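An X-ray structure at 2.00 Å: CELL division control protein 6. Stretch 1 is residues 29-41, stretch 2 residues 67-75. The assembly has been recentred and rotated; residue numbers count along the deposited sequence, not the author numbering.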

# COMPACT_ATOMS: atom_id res chain seq x y z
N LEU A 29 2.18 -0.98 19.15
CA LEU A 29 1.04 -1.84 19.35
C LEU A 29 1.34 -2.78 20.52
O LEU A 29 0.46 -3.07 21.33
CB LEU A 29 0.75 -2.68 18.11
CG LEU A 29 -0.33 -2.18 17.13
CD1 LEU A 29 -0.52 -3.22 16.02
CD2 LEU A 29 -1.66 -1.91 17.81
N ASP A 30 2.54 -3.35 20.52
CA ASP A 30 2.93 -4.23 21.62
C ASP A 30 2.82 -3.54 22.98
O ASP A 30 2.27 -4.01 24.00
CB ASP A 30 4.34 -4.74 21.37
CG ASP A 30 4.65 -5.83 22.41
OD1 ASP A 30 4.19 -6.97 22.33
OD2 ASP A 30 5.37 -5.55 23.38
N ILE A 31 3.32 -2.30 23.01
CA ILE A 31 3.28 -1.47 24.22
C ILE A 31 1.85 -1.22 24.59
O ILE A 31 1.49 -1.33 25.78
CB ILE A 31 4.07 -0.16 23.99
CG1 ILE A 31 5.61 -0.45 24.03
CG2 ILE A 31 3.69 0.89 25.02
CD1 ILE A 31 6.32 0.76 23.40
N LEU A 32 0.94 -0.89 23.63
CA LEU A 32 -0.42 -0.64 24.04
C LEU A 32 -1.14 -1.93 24.53
O LEU A 32 -2.04 -1.88 25.36
CB LEU A 32 -1.25 0.02 22.93
CG LEU A 32 -0.69 1.40 22.50
CD1 LEU A 32 -1.48 2.02 21.36
CD2 LEU A 32 -0.67 2.38 23.67
N LEU A 33 -0.89 -3.05 23.86
CA LEU A 33 -1.70 -4.23 24.09
C LEU A 33 -1.09 -5.40 24.84
O LEU A 33 -1.85 -6.25 25.34
CB LEU A 33 -2.09 -4.81 22.68
CG LEU A 33 -2.96 -3.88 21.83
CD1 LEU A 33 -3.07 -4.50 20.42
CD2 LEU A 33 -4.34 -3.70 22.46
N GLY A 34 0.21 -5.59 24.84
CA GLY A 34 0.85 -6.77 25.36
C GLY A 34 0.50 -7.11 26.81
O GLY A 34 0.33 -8.31 27.08
N ASN A 35 0.59 -6.14 27.72
CA ASN A 35 0.29 -6.44 29.13
C ASN A 35 -1.15 -6.96 29.26
O ASN A 35 -1.41 -7.90 30.00
CB ASN A 35 0.49 -5.22 30.02
CG ASN A 35 1.97 -4.97 30.29
OD1 ASN A 35 2.80 -5.87 30.13
ND2 ASN A 35 2.29 -3.74 30.70
N TRP A 36 -2.09 -6.26 28.63
CA TRP A 36 -3.48 -6.68 28.67
C TRP A 36 -3.70 -8.06 28.04
O TRP A 36 -4.40 -8.87 28.66
CB TRP A 36 -4.39 -5.68 28.05
CG TRP A 36 -5.88 -5.84 28.13
CD1 TRP A 36 -6.68 -5.27 29.06
CD2 TRP A 36 -6.76 -6.59 27.27
NE1 TRP A 36 -7.99 -5.62 28.84
CE2 TRP A 36 -8.08 -6.43 27.76
CE3 TRP A 36 -6.55 -7.39 26.15
CZ2 TRP A 36 -9.19 -7.02 27.16
CZ3 TRP A 36 -7.66 -7.99 25.56
CH2 TRP A 36 -8.94 -7.81 26.05
N LEU A 37 -3.00 -8.36 26.92
CA LEU A 37 -3.17 -9.71 26.36
C LEU A 37 -2.65 -10.80 27.30
O LEU A 37 -3.17 -11.94 27.34
CB LEU A 37 -2.46 -9.75 25.00
CG LEU A 37 -3.20 -8.93 23.90
CD1 LEU A 37 -2.33 -8.87 22.63
CD2 LEU A 37 -4.55 -9.58 23.61
N ARG A 38 -1.55 -10.51 27.99
CA ARG A 38 -1.00 -11.50 28.94
C ARG A 38 -1.92 -11.66 30.15
O ARG A 38 -2.01 -12.75 30.72
CB ARG A 38 0.42 -11.13 29.35
CG ARG A 38 1.50 -11.41 28.30
CD ARG A 38 2.90 -11.09 28.85
NE ARG A 38 3.05 -9.61 28.88
CZ ARG A 38 3.49 -8.94 27.80
NH1 ARG A 38 3.81 -9.56 26.68
NH2 ARG A 38 3.61 -7.61 27.83
N ASN A 39 -2.52 -10.60 30.67
CA ASN A 39 -3.38 -10.57 31.83
C ASN A 39 -4.49 -9.55 31.67
O ASN A 39 -4.55 -8.46 32.26
CB ASN A 39 -2.66 -10.21 33.14
CG ASN A 39 -1.58 -11.18 33.56
OD1 ASN A 39 -1.83 -12.37 33.76
ND2 ASN A 39 -0.36 -10.67 33.70
N PRO A 40 -5.54 -9.91 30.93
CA PRO A 40 -6.59 -8.99 30.57
C PRO A 40 -7.56 -8.58 31.66
O PRO A 40 -7.84 -9.32 32.60
CB PRO A 40 -7.43 -9.75 29.52
CG PRO A 40 -7.12 -11.20 29.79
CD PRO A 40 -5.66 -11.20 30.21
N GLY A 41 -8.15 -7.42 31.44
CA GLY A 41 -9.26 -6.94 32.24
C GLY A 41 -8.94 -5.90 33.30
O GLY A 41 -9.90 -5.46 33.94
N LEU A 67 1.85 -12.99 17.05
CA LEU A 67 2.82 -13.15 18.13
C LEU A 67 2.18 -13.50 19.47
O LEU A 67 2.89 -13.91 20.38
CB LEU A 67 3.62 -11.86 18.27
CG LEU A 67 4.46 -11.49 17.03
CD1 LEU A 67 5.06 -10.10 17.15
CD2 LEU A 67 5.53 -12.55 16.78
N TYR A 68 0.91 -13.17 19.68
CA TYR A 68 0.25 -13.33 20.96
C TYR A 68 -0.78 -14.45 20.99
O TYR A 68 -1.22 -14.85 22.07
CB TYR A 68 -0.50 -12.04 21.35
CG TYR A 68 0.49 -11.12 22.04
CD1 TYR A 68 0.72 -11.23 23.40
CD2 TYR A 68 1.19 -10.15 21.33
CE1 TYR A 68 1.61 -10.40 24.06
CE2 TYR A 68 2.09 -9.31 21.97
CZ TYR A 68 2.30 -9.44 23.33
OH TYR A 68 3.19 -8.62 23.97
N LYS A 69 -1.06 -15.05 19.85
CA LYS A 69 -2.12 -15.99 19.58
C LYS A 69 -2.11 -17.16 20.60
O LYS A 69 -3.15 -17.58 21.11
CB LYS A 69 -1.76 -16.66 18.24
CG LYS A 69 -2.75 -16.71 17.14
CD LYS A 69 -2.40 -17.65 16.01
CE LYS A 69 -0.94 -17.80 15.65
NZ LYS A 69 -0.77 -18.81 14.56
N ASP A 70 -0.92 -17.65 20.91
CA ASP A 70 -0.87 -18.83 21.80
C ASP A 70 -0.60 -18.46 23.24
O ASP A 70 -0.26 -19.33 24.03
CB ASP A 70 0.18 -19.80 21.23
CG ASP A 70 -0.34 -20.31 19.89
OD1 ASP A 70 -1.49 -20.78 19.85
OD2 ASP A 70 0.39 -20.25 18.89
N LYS A 71 -0.52 -17.16 23.55
CA LYS A 71 -0.12 -16.63 24.83
C LYS A 71 -1.19 -15.76 25.46
O LYS A 71 -0.89 -14.94 26.33
CB LYS A 71 1.12 -15.73 24.67
CG LYS A 71 2.17 -16.23 23.72
CD LYS A 71 3.58 -15.73 23.96
CE LYS A 71 3.68 -14.23 24.13
NZ LYS A 71 2.90 -13.47 23.12
N THR A 72 -2.45 -15.91 25.04
CA THR A 72 -3.51 -15.10 25.60
C THR A 72 -4.82 -15.87 25.67
O THR A 72 -5.10 -16.70 24.80
CB THR A 72 -3.70 -13.79 24.78
OG1 THR A 72 -4.64 -12.94 25.44
CG2 THR A 72 -4.21 -14.01 23.35
N THR A 73 -5.71 -15.43 26.56
CA THR A 73 -7.05 -16.01 26.60
C THR A 73 -7.98 -15.14 25.78
O THR A 73 -9.16 -15.43 25.70
CB THR A 73 -7.55 -16.06 28.06
OG1 THR A 73 -7.47 -14.72 28.59
CG2 THR A 73 -6.65 -16.97 28.87
N ALA A 74 -7.51 -13.95 25.33
CA ALA A 74 -8.41 -13.06 24.65
C ALA A 74 -8.85 -13.64 23.32
O ALA A 74 -8.01 -14.31 22.69
CB ALA A 74 -7.73 -11.70 24.38
N ARG A 75 -10.01 -13.22 22.85
CA ARG A 75 -10.47 -13.67 21.52
C ARG A 75 -10.28 -12.55 20.49
O ARG A 75 -10.70 -11.43 20.77
CB ARG A 75 -11.99 -13.93 21.58
CG ARG A 75 -12.35 -14.79 22.80
CD ARG A 75 -12.08 -16.25 22.52
NE ARG A 75 -12.87 -17.05 23.48
CZ ARG A 75 -13.98 -17.75 23.28
NH1 ARG A 75 -14.56 -17.83 22.10
NH2 ARG A 75 -14.49 -18.37 24.34
O HOH W 1 -4.29 -14.16 28.84

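The contact is organised around Y68, whose side chain fits like a knob into a hole formed by D30, G34, L37 and R38, residues brought together by the turns of the first stretch's helix. With chi1 at -85° and chi2 at -86°, the buried tyrosine lays its side chain across the helix, roughly perpendicular to the direction in which it runs. One ring face receives L37, whose CD1 lies 3.7 Å from Y68 CG and 4.0 Å from the ring centroid, a CH-pi contact. Glycine suits position 34 because G34 CA approaches Y68 OH to 3.3 Å; a CB on G34 would clash with Y68 OH.

A phenol buried this deeply needs polar partners, and the helix supplies two. D30, in the t rotamer, brings its carboxylate to the ring edge, where Y68 OH donates a short 2.5 Å hydrogen bond to D30 OD1. R38 starts with its CA-to-CB bond pointing away, but its long chain, m at chi1, t at chi2 and m at chi3, folds back so that R38 NH1 donates to Y68 OH at 2.9 Å. The guanidinium is steadied within the helix by a 3.0 Å bond from R38 NH2 to N35 OD1. The hydroxyl thus serves as donor and acceptor at once.

L37, in the common m,t conformation, also meets the next part of the loop: its CD2 packs 3.9 Å from A74 CB, a methyl that W36 CZ3 approaches at the same distance. Near the helix end, L37 O accepts a 2.6 Å hydrogen bond from T72 OG1. With T72 in the t rotamer, T72 OG1 also accepts a hydrogen bond from A74 N at 3.0 Å, coupling the loop's own fold to the helix. Water 1 reinforces the junction, donating to L37 O (2.9 Å) and accepting from T73 N (3.0 Å).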